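Local structure of ribokinase RBSK (Mycobacterium tuberculosis, 3GO6) at residues S208-T211 with H212-I215. The protein probably phosphorylates D-ribose at O-5 with ATP and a divalent metal ion, giving D-ribose 5-phosphate, and works as a homodimer. Residues are numbered along the deposited sequence; the frame is centred on the assembly and turned at random.
Sequences SPPT and HFVI
Pro210 and Phe213 face each other across a turn in one continuous chain: Pro209 and Pro210 are extended, Thr211 has helix-like backbone angles (phi -57°, psi -42°), and from His212 the chain runs as a strand. No hydrogen bond joins the two halves of the turn. The Pro210 ring lies roughly perpendicular to the Phe213 side chain. Pro210 CD lies over one face of the Phe213 ring, 3.9 Å from the centroid, in a CH-pi contact. Pro210 CD sits nearer the rim than the middle, 3.6 Å from Phe213 CG. Ile215 CG1 covers the opposite face, 4.1 Å above the plane and also toward the rim, so the phenyl ring lies between proline and isoleucine. Pro209 adds a looser contact, its CB 4.4 Å from Phe213 CD2.

The turn ends the loop that leads from helix 200-205 into strand 212-216 of the large mixed sheet of this PfkB-family kinase. That strand runs parallel to 195-199 and antiparallel to 222-226. Phe213 also packs on Val196 and Ala203.

The side chains of Thr211 and His212 run alongside each other in the same direction. Thr211 CG2 stands over one face of the His212 ring, 3.8 Å from its centroid, again as a CH-pi contact. Thr211 chi1 is -47°, which sets CG2 anti to the backbone N and turns it to the ring. Thr211 CG2 comes within 3.5 Å of His212 NE2. The other ring nitrogen, ND1, is hydrogen-bonded to the hydroxyl of Tyr224, and Trp258 meets the imidazole edge-to-face.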
ATOM      1  N   SER A 208     -32.163  -3.036   9.433  1.00 24.77           N
ATOM      2  CA  SER A 208     -33.561  -2.586   9.399  1.00 25.54           C
ATOM      3  C   SER A 208     -33.578  -1.122   8.997  1.00 25.40           C
ATOM      4  O   SER A 208     -32.610  -0.413   9.287  1.00 26.28           O
ATOM      5  CB  SER A 208     -34.221  -2.758  10.779  1.00 25.83           C
ATOM      6  OG  SER A 208     -33.599  -1.943  11.775  1.00 27.16           O
ATOM      7  N   PRO A 209     -34.670  -0.658   8.343  1.00 24.92           N
ATOM      8  CA  PRO A 209     -34.674   0.688   7.788  1.00 24.29           C
ATOM      9  C   PRO A 209     -34.737   1.781   8.839  1.00 23.48           C
ATOM     10  O   PRO A 209     -35.437   1.619   9.852  1.00 23.58           O
ATOM     11  CB  PRO A 209     -35.928   0.725   6.896  1.00 24.98           C
ATOM     12  CG  PRO A 209     -36.694  -0.489   7.187  1.00 24.61           C
ATOM     13  CD  PRO A 209     -35.941  -1.371   8.105  1.00 25.16           C
ATOM     14  N   PRO A 210     -33.987   2.884   8.610  1.00 22.55           N
ATOM     15  CA  PRO A 210     -34.038   4.059   9.468  1.00 21.77           C
ATOM     16  C   PRO A 210     -35.193   4.947   9.060  1.00 21.13           C
ATOM     17  O   PRO A 210     -35.868   4.664   8.063  1.00 21.18           O
ATOM     18  CB  PRO A 210     -32.715   4.764   9.150  1.00 22.13           C
ATOM     19  CG  PRO A 210     -32.541   4.473   7.655  1.00 21.98           C
ATOM     20  CD  PRO A 210     -33.002   3.045   7.510  1.00 22.24           C
ATOM     21  N   THR A 211     -35.406   6.032   9.791  1.00 19.85           N
ATOM     22  CA  THR A 211     -36.425   6.999   9.404  1.00 19.94           C
ATOM     23  C   THR A 211     -36.149   7.508   7.986  1.00 19.74           C
ATOM     24  O   THR A 211     -37.074   7.635   7.179  1.00 19.35           O
ATOM     25  CB  THR A 211     -36.471   8.170  10.390  1.00 19.88           C
ATOM     26  OG1 THR A 211     -36.466   7.644  11.720  1.00 19.86           O
ATOM     27  CG2 THR A 211     -37.738   9.017  10.182  1.00 20.12           C
ATOM     28  N   HIS A 212     -34.875   7.774   7.685  1.00 18.36           N
ATOM     29  CA  HIS A 212     -34.477   8.319   6.389  1.00 18.44           C
ATOM     30  C   HIS A 212     -33.319   7.486   5.810  1.00 18.95           C
ATOM     31  O   HIS A 212     -32.186   7.621   6.267  1.00 19.33           O
ATOM     32  CB  HIS A 212     -34.066   9.787   6.551  1.00 17.40           C
ATOM     33  CG  HIS A 212     -35.076  10.617   7.285  1.00 18.47           C
ATOM     34  ND1 HIS A 212     -36.249  11.055   6.698  1.00 18.27           N
ATOM     35  CD2 HIS A 212     -35.088  11.101   8.551  1.00 18.42           C
ATOM     36  CE1 HIS A 212     -36.943  11.762   7.574  1.00 17.54           C
ATOM     37  NE2 HIS A 212     -36.263  11.802   8.708  1.00 18.94           N
ATOM     38  N   PHE A 213     -33.611   6.621   4.837  1.00 18.67           N
ATOM     39  CA  PHE A 213     -32.609   5.756   4.207  1.00 18.91           C
ATOM     40  C   PHE A 213     -32.127   6.467   2.939  1.00 18.61           C
ATOM     41  O   PHE A 213     -32.914   6.712   2.022  1.00 18.45           O
ATOM     42  CB  PHE A 213     -33.201   4.381   3.854  1.00 19.06           C
ATOM     43  CG  PHE A 213     -32.243   3.212   4.012  1.00 19.56           C
ATOM     44  CD1 PHE A 213     -30.843   3.396   4.026  1.00 19.80           C
ATOM     45  CD2 PHE A 213     -32.749   1.907   4.117  1.00 21.44           C
ATOM     46  CE1 PHE A 213     -29.975   2.312   4.168  1.00 19.85           C
ATOM     47  CE2 PHE A 213     -31.897   0.803   4.268  1.00 22.03           C
ATOM     48  CZ  PHE A 213     -30.500   0.997   4.294  1.00 20.40           C
ATOM     49  N   VAL A 214     -30.844   6.835   2.921  1.00 17.62           N
ATOM     50  CA  VAL A 214     -30.241   7.576   1.808  1.00 16.88           C
ATOM     51  C   VAL A 214     -29.293   6.632   1.097  1.00 17.31           C
ATOM     52  O   VAL A 214     -28.208   6.302   1.603  1.00 17.26           O
ATOM     53  CB  VAL A 214     -29.499   8.856   2.290  1.00 16.92           C
ATOM     54  CG1 VAL A 214     -28.866   9.600   1.105  1.00 15.88           C
ATOM     55  CG2 VAL A 214     -30.454   9.794   3.044  1.00 15.62           C
ATOM     56  N   ILE A 215     -29.699   6.162  -0.072  1.00 17.40           N
ATOM     57  CA  ILE A 215     -28.925   5.154  -0.769  1.00 18.18           C
ATOM     58  C   ILE A 215     -28.222   5.824  -1.942  1.00 18.68           C
ATOM     59  O   ILE A 215     -28.862   6.267  -2.886  1.00 19.07           O
ATOM     60  CB  ILE A 215     -29.785   3.948  -1.245  1.00 18.54           C
ATOM     61  CG1 ILE A 215     -30.516   3.277  -0.075  1.00 20.11           C
ATOM     62  CG2 ILE A 215     -28.923   2.899  -1.944  1.00 18.47           C
ATOM     63  CD1 ILE A 215     -31.903   3.868   0.142  1.00 24.23           C
TER